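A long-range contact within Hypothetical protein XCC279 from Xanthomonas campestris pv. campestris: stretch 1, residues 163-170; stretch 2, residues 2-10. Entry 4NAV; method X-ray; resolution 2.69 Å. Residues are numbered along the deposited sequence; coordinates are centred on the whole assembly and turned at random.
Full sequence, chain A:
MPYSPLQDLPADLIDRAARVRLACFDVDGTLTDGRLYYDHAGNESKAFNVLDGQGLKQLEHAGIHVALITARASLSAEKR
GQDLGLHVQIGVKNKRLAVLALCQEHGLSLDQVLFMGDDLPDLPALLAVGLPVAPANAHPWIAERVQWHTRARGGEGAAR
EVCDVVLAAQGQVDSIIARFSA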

# COMPACT_ATOMS: atom_id res chain seq x y z
N CYS A 163 -4.97 21.29 5.34
CA CYS A 163 -5.55 22.27 4.44
C CYS A 163 -7.00 22.60 4.84
O CYS A 163 -7.37 23.76 4.98
CB CYS A 163 -5.48 21.76 3.03
SG CYS A 163 -3.77 21.60 2.39
N ASP A 164 -7.80 21.57 5.10
CA ASP A 164 -9.20 21.81 5.46
C ASP A 164 -9.36 22.68 6.71
O ASP A 164 -10.16 23.62 6.73
CB ASP A 164 -9.90 20.49 5.66
CG ASP A 164 -10.03 19.69 4.38
OD1 ASP A 164 -9.86 20.25 3.28
OD2 ASP A 164 -10.36 18.49 4.48
N VAL A 165 -8.51 22.46 7.71
CA VAL A 165 -8.54 23.27 8.92
C VAL A 165 -8.26 24.74 8.62
O VAL A 165 -9.02 25.64 9.02
CB VAL A 165 -7.52 22.76 9.94
CG1 VAL A 165 -7.23 23.82 11.00
CG2 VAL A 165 -8.01 21.45 10.56
N VAL A 166 -7.19 24.97 7.86
CA VAL A 166 -6.74 26.31 7.57
C VAL A 166 -7.81 27.05 6.77
O VAL A 166 -8.23 28.15 7.13
CB VAL A 166 -5.41 26.27 6.83
CG1 VAL A 166 -5.02 27.66 6.34
CG2 VAL A 166 -4.33 25.78 7.76
N LEU A 167 -8.25 26.41 5.70
CA LEU A 167 -9.33 26.96 4.90
C LEU A 167 -10.59 27.24 5.76
O LEU A 167 -11.16 28.33 5.68
CB LEU A 167 -9.64 26.01 3.77
CG LEU A 167 -8.51 25.88 2.73
CD1 LEU A 167 -8.76 24.73 1.78
CD2 LEU A 167 -8.39 27.18 1.94
N ALA A 168 -10.97 26.30 6.64
CA ALA A 168 -12.14 26.54 7.48
C ALA A 168 -11.92 27.75 8.40
O ALA A 168 -12.79 28.58 8.57
CB ALA A 168 -12.45 25.31 8.31
N ALA A 169 -10.72 27.85 8.98
CA ALA A 169 -10.42 28.93 9.89
C ALA A 169 -10.42 30.26 9.18
O ALA A 169 -10.59 31.30 9.81
CB ALA A 169 -9.08 28.72 10.59
N GLN A 170 -10.18 30.23 7.88
CA GLN A 170 -10.13 31.48 7.11
C GLN A 170 -11.39 31.72 6.29
O GLN A 170 -11.39 32.53 5.40
CB GLN A 170 -8.88 31.46 6.22
CG GLN A 170 -7.58 31.47 7.02
CD GLN A 170 -6.35 31.63 6.15
OE1 GLN A 170 -6.44 32.08 5.00
NE2 GLN A 170 -5.19 31.37 6.72
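Stretch 2, residues 2-10: PYSPLQDLP

Stretch 2 approaches the helix of stretch 1 as an irregular chain, with no helix or strand of its own, so its placement is best defined by turns and by individual contacts. Pro2, which is poorly ordered, and Tyr3 have polyproline-like angles (phi/psi -58/135° and -55/129°), and Ser4, also extended, lies in the beta region at -134/119°. The chain then folds through a type I beta turn from Ser4 to Gln7, closed by Gln7 N to Ser4 O at 3.2 Å, and through a type II turn from Leu6 to Leu9, closed by Leu9 N to Leu6 O at 3.2 Å. Asp8, at phi/psi 68/14°, takes the positive phi expected at the third position of a type II turn. A side-chain hydrogen bond, Leu6 N to Ser4 OG at 3.2 Å with an N-H...O angle of 154°, further ties down the first turn. Pro10 then occupies the N-cap position before the next helix. From Tyr3 to Leu9 the chain runs across the helix rather than along it: contacts pass from Asp164 (Tyr3) to Ala168 and Ala169 (Leu6) and back to Val165 (Leu9).

The backbones come nearest at Val165 and Pro5, whose CA atoms are 5.1 Å apart. At this spacing the Pro5 ring, with CA-to-CB directed toward the helix, packs directly against main-chain atoms: Pro5 CG is 3.6 Å from Asp164 O, and Pro5 CB is 3.8 Å from Val165 N. Asp164 O also accepts the helical hydrogen bond from Ala168 N at 2.8 Å; its contact with the ring carbon is packing. Leu6 likewise meets main-chain atoms, with CD2 3.6 Å from Val165 O and CD1 3.9 Å from Ala169 N.

Apolar contacts supply most of the remaining evidence. Pro5 CD lies 4.0 Å from Ala168 CB, and Pro5 CB lies 3.9 Å from Val165 CG2. Leu6 starts sideways from its CA, but its m, t rotamer brings the end of the side chain nearer to the helix: Leu6 CG is 3.6 Å from Ala168 CB, and Leu6 CD2 is 4.0 Å from Val165 CG1. Leu9, which closes the second turn, has its CA-to-CB bond directed toward the helix and places CD2 3.7 Å from Val165 CG2. Val165 therefore touches Pro5, Leu6 and Leu9, while Val166, directed away, makes no contact.

The polar evidence is a single hydrogen bond across the stretches, from Tyr3 OH to Asp164 OD2 at 3.2 Å. The carboxylate oxygen lies at the edge of the Tyr3 ring, near its plane, as suits a phenolic donor. Asp164 OD1 is hydrogen-bonded elsewhere in the structure. Altogether the two stretches bury 311 Å², both sides summed.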

# COMPACT_ATOMS: atom_id res chain seq x y z
N PRO A 2 -23.21 19.02 9.64
CA PRO A 2 -22.09 19.22 8.70
C PRO A 2 -20.68 18.99 9.30
O PRO A 2 -20.40 19.45 10.40
CB PRO A 2 -22.23 20.69 8.27
CG PRO A 2 -23.58 21.14 8.72
CD PRO A 2 -24.02 20.23 9.82
N TYR A 3 -19.83 18.27 8.55
CA TYR A 3 -18.41 18.11 8.86
C TYR A 3 -17.74 19.46 9.00
O TYR A 3 -17.95 20.33 8.15
CB TYR A 3 -17.74 17.33 7.75
CG TYR A 3 -16.24 17.47 7.62
CD1 TYR A 3 -15.35 16.71 8.39
CD2 TYR A 3 -15.70 18.30 6.65
CE1 TYR A 3 -13.97 16.80 8.22
CE2 TYR A 3 -14.34 18.40 6.48
CZ TYR A 3 -13.47 17.66 7.25
OH TYR A 3 -12.11 17.81 7.01
N SER A 4 -17.01 19.66 10.10
CA SER A 4 -16.24 20.86 10.27
C SER A 4 -14.89 20.48 10.74
O SER A 4 -14.75 19.93 11.82
CB SER A 4 -16.82 21.84 11.27
OG SER A 4 -15.97 23.01 11.29
N PRO A 5 -13.88 20.81 9.94
CA PRO A 5 -12.52 20.49 10.36
C PRO A 5 -12.19 21.12 11.71
O PRO A 5 -11.28 20.63 12.38
CB PRO A 5 -11.66 21.09 9.25
CG PRO A 5 -12.59 21.31 8.12
CD PRO A 5 -13.91 21.61 8.71
N LEU A 6 -12.95 22.15 12.10
CA LEU A 6 -12.63 22.94 13.29
C LEU A 6 -13.21 22.44 14.59
O LEU A 6 -12.75 22.84 15.67
CB LEU A 6 -13.10 24.37 13.08
CG LEU A 6 -12.44 25.09 11.93
CD1 LEU A 6 -12.86 26.55 11.97
CD2 LEU A 6 -10.92 24.97 12.00
N GLN A 7 -14.22 21.58 14.54
CA GLN A 7 -14.75 21.15 15.84
C GLN A 7 -13.75 20.16 16.45
O GLN A 7 -12.92 19.51 15.76
CB GLN A 7 -16.24 20.72 15.85
CG GLN A 7 -16.64 19.46 15.12
CD GLN A 7 -18.14 19.24 15.32
OE1 GLN A 7 -18.61 18.30 15.99
NE2 GLN A 7 -18.91 20.16 14.77
N ASP A 8 -13.74 20.15 17.77
CA ASP A 8 -12.77 19.37 18.52
C ASP A 8 -11.35 19.90 18.40
O ASP A 8 -10.42 19.21 18.78
CB ASP A 8 -12.84 17.89 18.12
CG ASP A 8 -14.27 17.36 18.13
OD1 ASP A 8 -15.04 17.69 19.07
OD2 ASP A 8 -14.63 16.65 17.16
N LEU A 9 -11.19 21.12 17.91
CA LEU A 9 -9.87 21.76 17.88
C LEU A 9 -9.88 22.94 18.81
O LEU A 9 -10.88 23.62 18.95
CB LEU A 9 -9.56 22.25 16.50
CG LEU A 9 -8.69 21.36 15.61
CD1 LEU A 9 -9.00 19.86 15.71
CD2 LEU A 9 -8.79 21.88 14.18
N PRO A 10 -8.77 23.17 19.51
CA PRO A 10 -8.82 24.27 20.51
C PRO A 10 -8.80 25.62 19.87
O PRO A 10 -8.19 25.81 18.83
CB PRO A 10 -7.56 24.06 21.35
CG PRO A 10 -6.74 23.02 20.64
CD PRO A 10 -7.62 22.27 19.70